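Local coordinates for protein Beta/alpha-amylase (Paenibacillus polymyxa, PDB 3VOC) that hydrolyses alpha-1,4-glucosidic linkages in starch, this chain being the beta-amylase part of a longer precursor and removing maltose units from non-reducing chain ends, at residues K31-Y36 against G401-F406; T322-S327 against E373-K378; T344-A349 against F379-F384; I151-L156 against R355-N360; N65-K68 against K73-P76. All coordinates share one frame; numbering follows the deposited sequence.

Interaction 1: K31-Y36 against G401-F406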
# COMPACT_ATOMS: atom_id res chain seq x y z
N LYS A 31 -9.37 -18.10 -16.21
CA LYS A 31 -10.76 -17.85 -16.61
C LYS A 31 -11.60 -19.12 -16.52
O LYS A 31 -12.74 -19.10 -16.04
CB LYS A 31 -10.81 -17.27 -18.03
CG LYS A 31 -12.23 -17.03 -18.58
CD LYS A 31 -12.95 -15.91 -17.85
CE LYS A 31 -14.39 -15.77 -18.35
NZ LYS A 31 -15.10 -14.76 -17.52
N ASN A 32 -11.02 -20.23 -16.98
CA ASN A 32 -11.70 -21.53 -16.96
C ASN A 32 -12.04 -22.00 -15.52
O ASN A 32 -12.93 -22.83 -15.32
CB ASN A 32 -10.84 -22.57 -17.67
CG ASN A 32 -11.63 -23.78 -18.10
OD1 ASN A 32 -12.82 -23.67 -18.44
ND2 ASN A 32 -10.98 -24.95 -18.10
N ASN A 33 -11.32 -21.46 -14.54
CA ASN A 33 -11.56 -21.78 -13.14
C ASN A 33 -12.49 -20.80 -12.43
O ASN A 33 -12.76 -20.94 -11.24
CB ASN A 33 -10.24 -21.92 -12.37
CG ASN A 33 -9.53 -23.22 -12.66
OD1 ASN A 33 -9.57 -24.15 -11.85
ND2 ASN A 33 -8.88 -23.31 -13.82
N GLY A 34 -12.99 -19.81 -13.16
CA GLY A 34 -13.94 -18.85 -12.60
C GLY A 34 -13.29 -17.61 -12.01
O GLY A 34 -13.96 -16.82 -11.36
N VAL A 35 -12.00 -17.42 -12.24
CA VAL A 35 -11.35 -16.15 -11.84
C VAL A 35 -12.03 -14.99 -12.56
O VAL A 35 -12.36 -15.10 -13.74
CB VAL A 35 -9.82 -16.19 -12.13
CG1 VAL A 35 -9.18 -14.81 -11.94
CG2 VAL A 35 -9.14 -17.22 -11.22
N TYR A 36 -12.28 -13.91 -11.82
CA TYR A 36 -12.99 -12.74 -12.31
C TYR A 36 -12.10 -11.73 -13.02
O TYR A 36 -12.42 -11.28 -14.14
CB TYR A 36 -13.70 -12.04 -11.14
CG TYR A 36 -14.48 -10.79 -11.51
CD1 TYR A 36 -15.65 -10.85 -12.29
CD2 TYR A 36 -14.06 -9.54 -11.05
CE1 TYR A 36 -16.37 -9.67 -12.61
CE2 TYR A 36 -14.76 -8.38 -11.35
CZ TYR A 36 -15.91 -8.45 -12.12
OH TYR A 36 -16.56 -7.28 -12.39
N GLY A 401 -0.62 -27.44 -8.06
CA GLY A 401 -1.41 -28.19 -7.11
C GLY A 401 -2.34 -27.34 -6.24
O GLY A 401 -3.22 -27.88 -5.58
N GLU A 402 -2.16 -26.01 -6.26
CA GLU A 402 -2.94 -25.13 -5.40
C GLU A 402 -4.21 -24.56 -6.04
O GLU A 402 -5.07 -24.00 -5.35
CB GLU A 402 -2.07 -23.97 -4.86
CG GLU A 402 -0.86 -24.42 -4.03
CD GLU A 402 -1.23 -25.38 -2.88
OE1 GLU A 402 -2.32 -25.25 -2.28
OE2 GLU A 402 -0.42 -26.28 -2.58
N LEU A 403 -4.32 -24.66 -7.36
CA LEU A 403 -5.47 -24.07 -8.04
C LEU A 403 -6.78 -24.66 -7.54
O LEU A 403 -7.76 -23.94 -7.37
CB LEU A 403 -5.37 -24.19 -9.56
CG LEU A 403 -6.44 -23.46 -10.39
CD1 LEU A 403 -6.75 -22.05 -9.89
CD2 LEU A 403 -5.97 -23.39 -11.84
N SER A 404 -6.78 -25.97 -7.32
CA SER A 404 -7.98 -26.67 -6.88
C SER A 404 -8.51 -26.10 -5.54
O SER A 404 -9.69 -25.75 -5.44
CB SER A 404 -7.72 -28.18 -6.79
OG SER A 404 -8.91 -28.83 -6.38
N GLY A 405 -7.63 -26.01 -4.54
CA GLY A 405 -7.98 -25.39 -3.24
C GLY A 405 -8.41 -23.92 -3.36
O GLY A 405 -9.37 -23.49 -2.71
N PHE A 406 -7.69 -23.15 -4.17
CA PHE A 406 -8.09 -21.75 -4.38
C PHE A 406 -9.52 -21.72 -4.93
O PHE A 406 -10.36 -20.97 -4.45
CB PHE A 406 -7.11 -21.01 -5.32
CG PHE A 406 -7.46 -19.55 -5.52
CD1 PHE A 406 -7.54 -18.67 -4.43
CD2 PHE A 406 -7.72 -19.05 -6.80
CE1 PHE A 406 -7.86 -17.31 -4.61
CE2 PHE A 406 -8.05 -17.68 -7.01
CZ PHE A 406 -8.12 -16.81 -5.90
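Leu403 packs its branch against the side-chain amide of Asn33, the two side chains approaching from opposite directions, one from the helix that starts near residue 403 and the other from the turn that ends helix 20-32. In Leu403, CB sets off toward that turn, and because CG lies anti to the backbone N (chi1 -173°) the branch reaches Asn33. CG then comes within 3.5 Å of Asn33 OD1. Of the two methyls, CD1 stands 4.0 Å from Asn33 OD1, whereas CD2 sits 3.5 Å from Asn33 ND2 and almost as near the rest of the amide. No hydrogen bond crosses here: Asn33 ND2 gives its bond to Thr29 O in the last turn of helix 20-32, which holds the amide in place while leucine carbons pack against it. Cutting Leu403 back to an alanine would probably open a gap beside the Asn33 amide, leaving it the Thr29 bond but not the apolar packing. One turn further along, Phe406 offers the edge of its ring to Val35, CE2 lying 4.4 Å from Val35 CG2. The same ring packs on Ala8 and Val10 of strand 7-11 and on Phe384 and Leu386 of strand 383-386. Between the two touching residues of the turn, Gly34 has positive phi (92°), and its N to Lys31 O bond, 3.0 Å, is one of two that run back into the last turn, closing helix 20-32 in a Schellman motif. The whole is typical of a TIM barrel's closure, where the helix after the last strand meets the helix after the first.

Interaction 2: T322-S327 against E373-K378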
# COMPACT_ATOMS: atom_id res chain seq x y z
N THR A 322 -4.22 -7.07 3.88
CA THR A 322 -3.39 -8.20 3.51
C THR A 322 -3.14 -9.09 4.73
O THR A 322 -3.69 -8.84 5.81
CB THR A 322 -2.06 -7.70 2.89
OG1 THR A 322 -1.25 -8.81 2.53
CG2 THR A 322 -1.30 -6.82 3.89
N CYS A 323 -2.32 -10.13 4.55
CA CYS A 323 -2.05 -11.14 5.59
C CYS A 323 -3.23 -12.05 5.92
O CYS A 323 -3.19 -12.78 6.93
CB CYS A 323 -1.52 -10.55 6.89
SG CYS A 323 -0.20 -9.43 6.68
N LEU A 324 -4.25 -12.05 5.06
CA LEU A 324 -5.43 -12.88 5.28
C LEU A 324 -5.14 -14.39 5.41
O LEU A 324 -5.94 -15.14 6.01
CB LEU A 324 -6.47 -12.65 4.18
CG LEU A 324 -7.52 -11.59 4.52
CD1 LEU A 324 -6.90 -10.19 4.60
CD2 LEU A 324 -8.62 -11.62 3.47
N GLU A 325 -4.00 -14.82 4.88
CA GLU A 325 -3.64 -16.24 4.90
C GLU A 325 -2.90 -16.70 6.16
O GLU A 325 -2.70 -17.91 6.36
CB GLU A 325 -2.82 -16.62 3.65
CG GLU A 325 -1.30 -16.43 3.75
CD GLU A 325 -0.81 -14.96 3.66
OE1 GLU A 325 -1.63 -14.01 3.73
OE2 GLU A 325 0.42 -14.77 3.53
N MET A 326 -2.47 -15.74 6.98
CA MET A 326 -1.57 -16.02 8.11
C MET A 326 -2.29 -16.27 9.43
O MET A 326 -3.37 -15.73 9.67
CB MET A 326 -0.60 -14.86 8.32
CG MET A 326 0.49 -14.78 7.31
SD MET A 326 1.62 -13.46 7.76
CE MET A 326 2.59 -13.47 6.25
N SER A 327 -1.65 -17.06 10.29
CA SER A 327 -2.20 -17.35 11.63
C SER A 327 -1.46 -16.55 12.69
O SER A 327 -0.33 -16.12 12.49
CB SER A 327 -2.09 -18.84 11.94
OG SER A 327 -2.81 -19.62 11.01
N GLU A 373 -10.47 -18.02 3.65
CA GLU A 373 -11.91 -18.28 3.66
C GLU A 373 -12.56 -17.77 4.94
O GLU A 373 -13.62 -17.15 4.88
CB GLU A 373 -12.21 -19.77 3.50
CG GLU A 373 -13.71 -20.04 3.34
CD GLU A 373 -14.07 -21.50 3.53
OE1 GLU A 373 -13.50 -22.14 4.44
OE2 GLU A 373 -14.93 -22.00 2.78
N GLU A 374 -11.94 -18.05 6.08
CA GLU A 374 -12.45 -17.57 7.38
C GLU A 374 -12.59 -16.04 7.39
O GLU A 374 -13.63 -15.51 7.79
CB GLU A 374 -11.56 -18.08 8.53
CG GLU A 374 -11.77 -17.39 9.88
CD GLU A 374 -10.50 -17.32 10.74
OE1 GLU A 374 -10.37 -16.41 11.58
OE2 GLU A 374 -9.62 -18.20 10.57
N LYS A 375 -11.55 -15.35 6.93
CA LYS A 375 -11.55 -13.89 6.97
C LYS A 375 -12.60 -13.28 6.05
O LYS A 375 -13.40 -12.44 6.49
CB LYS A 375 -10.14 -13.32 6.66
CG LYS A 375 -9.05 -13.78 7.68
CD LYS A 375 -9.51 -13.61 9.13
CE LYS A 375 -8.36 -13.86 10.13
NZ LYS A 375 -8.84 -13.98 11.56
N ILE A 376 -12.62 -13.71 4.79
CA ILE A 376 -13.56 -13.11 3.83
C ILE A 376 -15.03 -13.33 4.22
O ILE A 376 -15.86 -12.47 3.95
CB ILE A 376 -13.27 -13.52 2.33
CG1 ILE A 376 -13.38 -15.03 2.12
CG2 ILE A 376 -11.87 -13.01 1.92
CD1 ILE A 376 -13.11 -15.48 0.67
N THR A 377 -15.34 -14.46 4.86
CA THR A 377 -16.71 -14.78 5.27
C THR A 377 -17.10 -14.14 6.61
O THR A 377 -18.26 -13.77 6.79
CB THR A 377 -16.99 -16.31 5.35
OG1 THR A 377 -16.06 -16.92 6.25
CG2 THR A 377 -16.87 -16.97 3.97
N LYS A 378 -16.15 -14.01 7.54
CA LYS A 378 -16.40 -13.33 8.82
C LYS A 378 -16.70 -11.85 8.59
O LYS A 378 -17.51 -11.25 9.29
CB LYS A 378 -15.20 -13.43 9.76
CG LYS A 378 -15.17 -14.68 10.63
CD LYS A 378 -13.88 -14.72 11.47
CE LYS A 378 -13.84 -15.95 12.39
NZ LYS A 378 -12.55 -16.03 13.16
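This is a small, buried, apolar contact in which Leu324, on the loop after barrel strand 318-321, packs against Lys375 and Ile376 on helix 367-378. Leu324 lies on a type I turn from Cys323 to Met326, closed by Met326 N to Cys323 O at 3.0 Å. Its CG touches Lys375 CB at 3.8 Å, the two side chains crossing obliquely. The CD2 methyl goes further and reaches Ile376 CG2 at 3.9 Å, here at about a right angle. Lys375 thus contributes the hydrocarbon root of its side chain: CB and CG lie against leucine, CG also standing 3.8 Å from Leu324 O, and a bend at chi2 (-48°) then leads the amine away from the loop. That amine makes salt bridges with Asp343 of helix 338-352 and with Glu374 OE1, the latter at 2.9 Å. Lys378 NZ reaches the same Glu374 OE1 at 2.7 Å. The two amines approach from opposite faces of the carboxylate, both well out of its plane, so one oxygen is gripped by two positive charges, which would probably stabilise its negative form. The buried lysine therefore has an apolar stem facing leucine and a charge matched by two acids. Beyond Leu324, Glu325 takes hydrogen bonds from the backbone N atoms of Ala361 and Leu362, tying the loop to the segment after strand 356-359. The arrangement is that of the catalytic end of a TIM barrel, where loops following the strands build the active site; this one includes Thr322, a substrate-binding residue by similarity.

Interaction 3: T344-A349 against F379-F384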
# COMPACT_ATOMS: atom_id res chain seq x y z
N THR A 344 -8.84 -6.92 13.57
CA THR A 344 -8.88 -5.52 14.02
C THR A 344 -9.25 -4.58 12.88
O THR A 344 -10.24 -3.85 12.97
CB THR A 344 -7.55 -5.10 14.66
OG1 THR A 344 -7.32 -5.90 15.83
CG2 THR A 344 -7.59 -3.61 15.08
N VAL A 345 -8.47 -4.61 11.81
CA VAL A 345 -8.66 -3.70 10.68
C VAL A 345 -10.01 -3.95 10.03
O VAL A 345 -10.78 -3.00 9.76
CB VAL A 345 -7.50 -3.83 9.65
CG1 VAL A 345 -7.87 -3.16 8.31
CG2 VAL A 345 -6.20 -3.27 10.22
N SER A 346 -10.31 -5.22 9.82
CA SER A 346 -11.58 -5.61 9.19
C SER A 346 -12.81 -5.18 10.00
O SER A 346 -13.77 -4.66 9.42
CB SER A 346 -11.63 -7.13 8.91
OG SER A 346 -10.60 -7.53 8.01
N SER A 347 -12.78 -5.40 11.31
CA SER A 347 -13.88 -4.98 12.21
C SER A 347 -14.11 -3.47 12.17
O SER A 347 -15.26 -3.00 12.13
CB SER A 347 -13.59 -5.36 13.66
OG SER A 347 -13.76 -6.75 13.85
N ILE A 348 -13.03 -2.71 12.19
CA ILE A 348 -13.13 -1.25 12.11
C ILE A 348 -13.72 -0.81 10.78
O ILE A 348 -14.67 -0.02 10.75
CB ILE A 348 -11.78 -0.57 12.37
CG1 ILE A 348 -11.30 -0.89 13.79
CG2 ILE A 348 -11.88 0.97 12.10
CD1 ILE A 348 -9.85 -0.52 14.08
N ALA A 349 -13.17 -1.32 9.68
CA ALA A 349 -13.72 -1.02 8.36
C ALA A 349 -15.23 -1.33 8.27
O ALA A 349 -16.01 -0.51 7.79
CB ALA A 349 -12.95 -1.76 7.28
N PHE A 379 -16.04 -11.25 7.60
CA PHE A 379 -16.05 -9.79 7.47
C PHE A 379 -16.71 -9.24 6.21
O PHE A 379 -16.59 -8.05 5.92
CB PHE A 379 -14.64 -9.24 7.68
CG PHE A 379 -14.06 -9.57 9.03
CD1 PHE A 379 -14.58 -8.98 10.19
CD2 PHE A 379 -13.00 -10.47 9.15
CE1 PHE A 379 -14.07 -9.29 11.45
CE2 PHE A 379 -12.47 -10.79 10.42
CZ PHE A 379 -13.01 -10.19 11.57
N GLY A 380 -17.38 -10.10 5.45
CA GLY A 380 -18.14 -9.60 4.30
C GLY A 380 -17.26 -8.92 3.25
O GLY A 380 -17.64 -7.88 2.69
N TYR A 381 -16.10 -9.51 2.98
CA TYR A 381 -15.20 -8.99 1.93
C TYR A 381 -15.87 -8.93 0.56
O TYR A 381 -16.70 -9.79 0.23
CB TYR A 381 -13.90 -9.79 1.87
CG TYR A 381 -12.83 -9.32 2.84
CD1 TYR A 381 -11.60 -8.83 2.36
CD2 TYR A 381 -13.04 -9.35 4.22
CE1 TYR A 381 -10.62 -8.39 3.24
CE2 TYR A 381 -12.04 -8.91 5.12
CZ TYR A 381 -10.84 -8.42 4.61
OH TYR A 381 -9.84 -7.96 5.44
N HIS A 382 -15.53 -7.90 -0.20
CA HIS A 382 -16.08 -7.69 -1.54
C HIS A 382 -15.16 -8.28 -2.60
O HIS A 382 -15.53 -8.40 -3.76
CB HIS A 382 -16.34 -6.20 -1.79
CG HIS A 382 -17.38 -5.62 -0.89
ND1 HIS A 382 -18.73 -5.64 -1.21
CD2 HIS A 382 -17.29 -5.04 0.32
CE1 HIS A 382 -19.41 -5.08 -0.23
NE2 HIS A 382 -18.56 -4.72 0.72
N GLY A 383 -13.96 -8.65 -2.21
CA GLY A 383 -13.02 -9.19 -3.17
C GLY A 383 -11.84 -9.79 -2.46
O GLY A 383 -11.55 -9.45 -1.29
N PHE A 384 -11.20 -10.71 -3.15
CA PHE A 384 -9.93 -11.24 -2.71
C PHE A 384 -9.04 -11.36 -3.94
O PHE A 384 -9.48 -11.90 -4.97
CB PHE A 384 -10.06 -12.62 -2.03
CG PHE A 384 -8.73 -13.16 -1.58
CD1 PHE A 384 -8.16 -12.72 -0.39
CD2 PHE A 384 -8.01 -14.03 -2.39
CE1 PHE A 384 -6.91 -13.16 0.01
CE2 PHE A 384 -6.77 -14.47 -2.01
CZ PHE A 384 -6.21 -14.04 -0.82
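Ser346, on helix 338-352, meets Phe379 and Tyr381 in the turn that leads from helix 367-378 into strand 383-386, so the contact joins two neighbouring alpha/beta units on the outer layer of the TIM barrel. Its apolar part is a CH-pi contact. Ser346 CB lies over one face of the Phe379 ring, 3.6 Å from its centroid and 19° off the normal. The ring is brought there with CG beside the backbone N and anti to the carbonyl carbon (chi1 -60°). Ser347 OG comes in obliquely at 3.5 Å from Phe379 CE1, its hydrogen bond going to Asp343 O one turn back in its helix. A serine in place of Phe379 takes away the ring under Ser346 CB and would probably open a gap between helix and turn. The backbone of Phe379 has a tie of its own, since its O accepts a hydrogen bond from Asn350 ND2. The polar part of the contact rests on Ser346 OG, which also hydrogen-bonds Val342 O within the helix. Tyr381 OH donates to it at 2.7 Å, and Ser346 OG lies in the plane of the tyrosine ring, at its edge.

Interaction 4: I151-L156 against R355-N360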
# COMPACT_ATOMS: atom_id res chain seq x y z
N ILE A 151 -12.78 -2.79 -16.97
CA ILE A 151 -12.17 -2.31 -15.72
C ILE A 151 -13.26 -2.12 -14.66
O ILE A 151 -14.04 -1.18 -14.73
CB ILE A 151 -11.35 -1.01 -15.94
CG1 ILE A 151 -10.19 -1.26 -16.91
CG2 ILE A 151 -10.83 -0.45 -14.60
CD1 ILE A 151 -9.44 -0.01 -17.32
N PRO A 152 -13.32 -3.03 -13.67
CA PRO A 152 -14.39 -2.96 -12.68
C PRO A 152 -14.02 -2.18 -11.42
O PRO A 152 -14.88 -1.90 -10.59
CB PRO A 152 -14.60 -4.42 -12.30
CG PRO A 152 -13.23 -5.02 -12.42
CD PRO A 152 -12.53 -4.27 -13.53
N LYS A 153 -12.74 -1.83 -11.30
CA LYS A 153 -12.19 -1.27 -10.07
C LYS A 153 -10.79 -0.78 -10.40
O LYS A 153 -10.12 -1.34 -11.27
CB LYS A 153 -12.16 -2.35 -8.98
CG LYS A 153 -11.70 -1.87 -7.62
CD LYS A 153 -12.35 -2.70 -6.51
CE LYS A 153 -12.43 -1.87 -5.21
NZ LYS A 153 -13.26 -2.50 -4.16
N ILE A 154 -10.36 0.28 -9.73
CA ILE A 154 -8.99 0.80 -9.92
C ILE A 154 -8.31 0.95 -8.56
O ILE A 154 -8.94 1.43 -7.62
CB ILE A 154 -9.00 2.18 -10.64
CG1 ILE A 154 -9.66 2.04 -12.03
CG2 ILE A 154 -7.57 2.75 -10.75
CD1 ILE A 154 -10.00 3.37 -12.74
N TYR A 155 -7.03 0.55 -8.47
CA TYR A 155 -6.26 0.75 -7.24
C TYR A 155 -5.27 1.90 -7.36
O TYR A 155 -4.71 2.14 -8.44
CB TYR A 155 -5.52 -0.55 -6.80
CG TYR A 155 -6.46 -1.65 -6.31
CD1 TYR A 155 -7.57 -1.36 -5.50
CD2 TYR A 155 -6.25 -2.99 -6.66
CE1 TYR A 155 -8.45 -2.38 -5.06
CE2 TYR A 155 -7.11 -4.01 -6.22
CZ TYR A 155 -8.21 -3.70 -5.41
OH TYR A 155 -9.08 -4.70 -4.98
N LEU A 156 -5.04 2.59 -6.24
CA LEU A 156 -4.01 3.61 -6.17
C LEU A 156 -2.87 3.05 -5.34
O LEU A 156 -3.09 2.16 -4.51
CB LEU A 156 -4.54 4.86 -5.49
CG LEU A 156 -5.81 5.45 -6.09
CD1 LEU A 156 -6.17 6.73 -5.34
CD2 LEU A 156 -5.69 5.69 -7.61
N ARG A 355 -15.80 -0.54 2.43
CA ARG A 355 -15.74 -1.80 1.69
C ARG A 355 -14.35 -2.43 1.79
O ARG A 355 -13.34 -1.75 1.53
CB ARG A 355 -16.09 -1.58 0.23
CG ARG A 355 -17.56 -1.17 -0.03
CD ARG A 355 -17.76 -0.66 -1.44
NE ARG A 355 -17.28 -1.62 -2.44
CZ ARG A 355 -18.02 -2.58 -2.98
NH1 ARG A 355 -19.29 -2.74 -2.63
NH2 ARG A 355 -17.49 -3.40 -3.88
N LEU A 356 -14.30 -3.71 2.15
CA LEU A 356 -13.05 -4.46 2.27
C LEU A 356 -12.73 -5.35 1.07
O LEU A 356 -13.59 -6.09 0.57
CB LEU A 356 -13.06 -5.33 3.52
CG LEU A 356 -12.95 -4.65 4.86
CD1 LEU A 356 -13.57 -5.55 5.90
CD2 LEU A 356 -11.48 -4.31 5.22
N ASN A 357 -11.47 -5.29 0.66
CA ASN A 357 -10.88 -6.25 -0.28
C ASN A 357 -9.63 -6.85 0.36
O ASN A 357 -8.97 -6.19 1.17
CB ASN A 357 -10.53 -5.56 -1.60
CG ASN A 357 -11.76 -4.98 -2.30
OD1 ASN A 357 -11.94 -3.76 -2.35
ND2 ASN A 357 -12.61 -5.85 -2.85
N GLY A 358 -9.31 -8.08 0.00
CA GLY A 358 -8.26 -8.83 0.70
C GLY A 358 -7.18 -9.40 -0.21
O GLY A 358 -7.40 -9.55 -1.42
N GLU A 359 -6.02 -9.69 0.37
CA GLU A 359 -4.91 -10.30 -0.36
C GLU A 359 -4.18 -11.19 0.62
O GLU A 359 -4.28 -10.97 1.82
CB GLU A 359 -3.91 -9.23 -0.79
CG GLU A 359 -4.41 -8.30 -1.86
CD GLU A 359 -3.38 -7.27 -2.26
OE1 GLU A 359 -2.26 -7.28 -1.72
OE2 GLU A 359 -3.70 -6.45 -3.12
N ASN A 360 -3.46 -12.17 0.10
CA ASN A 360 -2.45 -12.88 0.91
C ASN A 360 -1.16 -12.06 0.90
O ASN A 360 -0.85 -11.39 -0.11
CB ASN A 360 -2.17 -14.29 0.36
CG ASN A 360 -1.85 -14.27 -1.13
OD1 ASN A 360 -2.57 -13.65 -1.92
ND2 ASN A 360 -0.78 -14.95 -1.53
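Lys153 and Asn357 reach toward each other across the interior of the barrel, where their strands, 153-156 and 356-359, are not neighbours. The hydrogen bond comes first: Lys153 NZ donates to Asn357 OD1 at 2.6 Å, a short bond. Its C=O...N angle is 126°. The donor is tilted 21° from the carbonyl plane. With CG swung to the far side from its own amide nitrogen and the chain extended beyond it, the lysine can span the space between the strands. The charges come next. Lys153 NZ stands at the edge of the Arg355 guanidinium, 4.3 Å from NH2, yet both residues form salt bridges to Asp318 OD2, Lys153 through NZ and Arg355 through NE. The shared carboxylate probably offsets the closeness of the two cations, and Arg355 NH2 has a second acid in Asp5. Plain packing makes up the rest. Tyr155 OH rests 3.8 Å from Asn357 CB, the tyrosine slanting past the asparagine with ring and amide planes 65° apart. Two residues beyond Asn357 on the same strand comes Glu359, the proton acceptor by similarity; its OE2 bonds Lys279 NZ, and Lys279 also touches Tyr155, so this packing and the probable proton acceptor share the barrel interior. In the sheet, strand 153-156 runs between 73-79, whose Pro76 and Ile78 share backbone bonds with Tyr155, and 275-279, which pairs with Ile154 and Leu156. Strand 318-321 brings Asp318 and Thr320 against Asn357 from one side, while 383-386 follows 356-359 on the other.

Interaction 5: N65-K68 against K73-P76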
# COMPACT_ATOMS: atom_id res chain seq x y z
N ASN A 65 -5.29 -5.84 -23.51
CA ASN A 65 -5.85 -6.59 -24.65
C ASN A 65 -5.85 -8.10 -24.43
O ASN A 65 -6.83 -8.77 -24.73
CB ASN A 65 -5.09 -6.29 -25.94
CG ASN A 65 -5.43 -4.93 -26.51
OD1 ASN A 65 -6.37 -4.28 -26.07
ND2 ASN A 65 -4.64 -4.48 -27.50
N ALA A 66 -4.73 -8.64 -23.92
CA ALA A 66 -4.63 -10.08 -23.62
C ALA A 66 -5.66 -10.50 -22.56
O ALA A 66 -6.37 -11.52 -22.70
CB ALA A 66 -3.20 -10.45 -23.19
N VAL A 67 -5.76 -9.69 -21.50
CA VAL A 67 -6.71 -9.96 -20.41
C VAL A 67 -8.15 -9.95 -20.95
O VAL A 67 -8.92 -10.88 -20.69
CB VAL A 67 -6.50 -8.98 -19.21
CG1 VAL A 67 -7.65 -9.08 -18.18
CG2 VAL A 67 -5.16 -9.26 -18.52
N LYS A 68 -8.48 -8.93 -21.74
CA LYS A 68 -9.80 -8.81 -22.39
C LYS A 68 -10.12 -10.00 -23.30
O LYS A 68 -11.21 -10.55 -23.25
CB LYS A 68 -9.83 -7.54 -23.24
CG LYS A 68 -11.15 -7.33 -23.96
CD LYS A 68 -11.12 -6.07 -24.79
CE LYS A 68 -12.45 -5.88 -25.47
NZ LYS A 68 -12.58 -6.75 -26.69
N LYS A 73 -11.79 -9.61 -16.52
CA LYS A 73 -11.70 -8.20 -16.17
C LYS A 73 -10.26 -7.81 -15.84
O LYS A 73 -9.43 -8.68 -15.53
CB LYS A 73 -12.59 -7.86 -14.96
CG LYS A 73 -14.07 -8.09 -15.17
CD LYS A 73 -14.53 -7.71 -16.55
CE LYS A 73 -16.03 -7.97 -16.70
NZ LYS A 73 -16.78 -6.99 -15.89
N TRP A 74 -9.99 -6.51 -15.93
CA TRP A 74 -8.65 -5.97 -15.63
C TRP A 74 -8.69 -4.93 -14.52
O TRP A 74 -9.42 -3.95 -14.63
CB TRP A 74 -8.03 -5.34 -16.88
CG TRP A 74 -6.54 -5.03 -16.72
CD1 TRP A 74 -5.56 -5.89 -16.26
CD2 TRP A 74 -5.87 -3.80 -17.05
NE1 TRP A 74 -4.33 -5.26 -16.29
CE2 TRP A 74 -4.49 -3.98 -16.77
CE3 TRP A 74 -6.30 -2.56 -17.57
CZ2 TRP A 74 -3.54 -2.97 -16.98
CZ3 TRP A 74 -5.35 -1.55 -17.78
CH2 TRP A 74 -3.99 -1.76 -17.47
N VAL A 75 -7.91 -5.13 -13.46
CA VAL A 75 -7.88 -4.17 -12.36
C VAL A 75 -6.49 -3.57 -12.28
O VAL A 75 -5.55 -4.20 -11.76
CB VAL A 75 -8.29 -4.79 -11.01
CG1 VAL A 75 -8.13 -3.75 -9.86
CG2 VAL A 75 -9.73 -5.31 -11.09
N PRO A 76 -6.33 -2.35 -12.82
CA PRO A 76 -5.02 -1.72 -12.81
C PRO A 76 -4.70 -1.10 -11.44
O PRO A 76 -5.60 -0.56 -10.79
CB PRO A 76 -5.18 -0.62 -13.86
CG PRO A 76 -6.62 -0.21 -13.72
CD PRO A 76 -7.36 -1.51 -13.46
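Val67 sits with both methyls against the start of strand 73-79. CG1, the branch trans to the helix nitrogen of its own residue (chi1 169°), comes to 3.2 Å from Lys73 O, a tight approach of a methyl to a carbonyl oxygen, and lies 4.0 Å from Trp74 CB. CG2 stands beside the indole, 4.1 Å from Trp74 CD1, neither squarely over the ring nor at its edge, and the two side chains cross at about a right angle. In this way helix 58-69 is packed onto the strand that follows it, the second half of a right-handed beta-alpha-beta crossover from strand 37-43 to 73-79, the repeating step of the TIM barrel. Trp74 points outward from the sheet into the layer between strands and helices. Pro76 CB lies 3.9 Å above one face of its indole, offset toward the rim. Further out, Trp74 NE1 hydrogen-bonds Thr40 OG1 on strand 37-43, which fixes the indole's direction. Tyr63 of helix 58-69 meets the ring with planes about 40° apart, and Phe140 from helix 127-144 packs on both Trp74 and Pro76.

Overall arrangement
All five contacts belong to one eight-stranded parallel TIM barrel. Interaction 1 opens first and closes last; within it interaction 5 closes locally before interactions 4, 2 and 3 open, in that order, and the segments of these three alternate along the chain. Interactions 2 and 3, with centres about 9 Å apart, meet through helix 367-378 and the turn after it, joined by a probable hydrogen bond from Tyr381 N to Ile376 O. Interactions 3 and 4 share neighbouring strands 356-359 and 383-386. Interaction 4 also meets interaction 5 across strands 153-156 and 73-79, their centres about 14 Å apart. Outer packing, barrel interior and the loop near the catalytic residues thus form one connected framework.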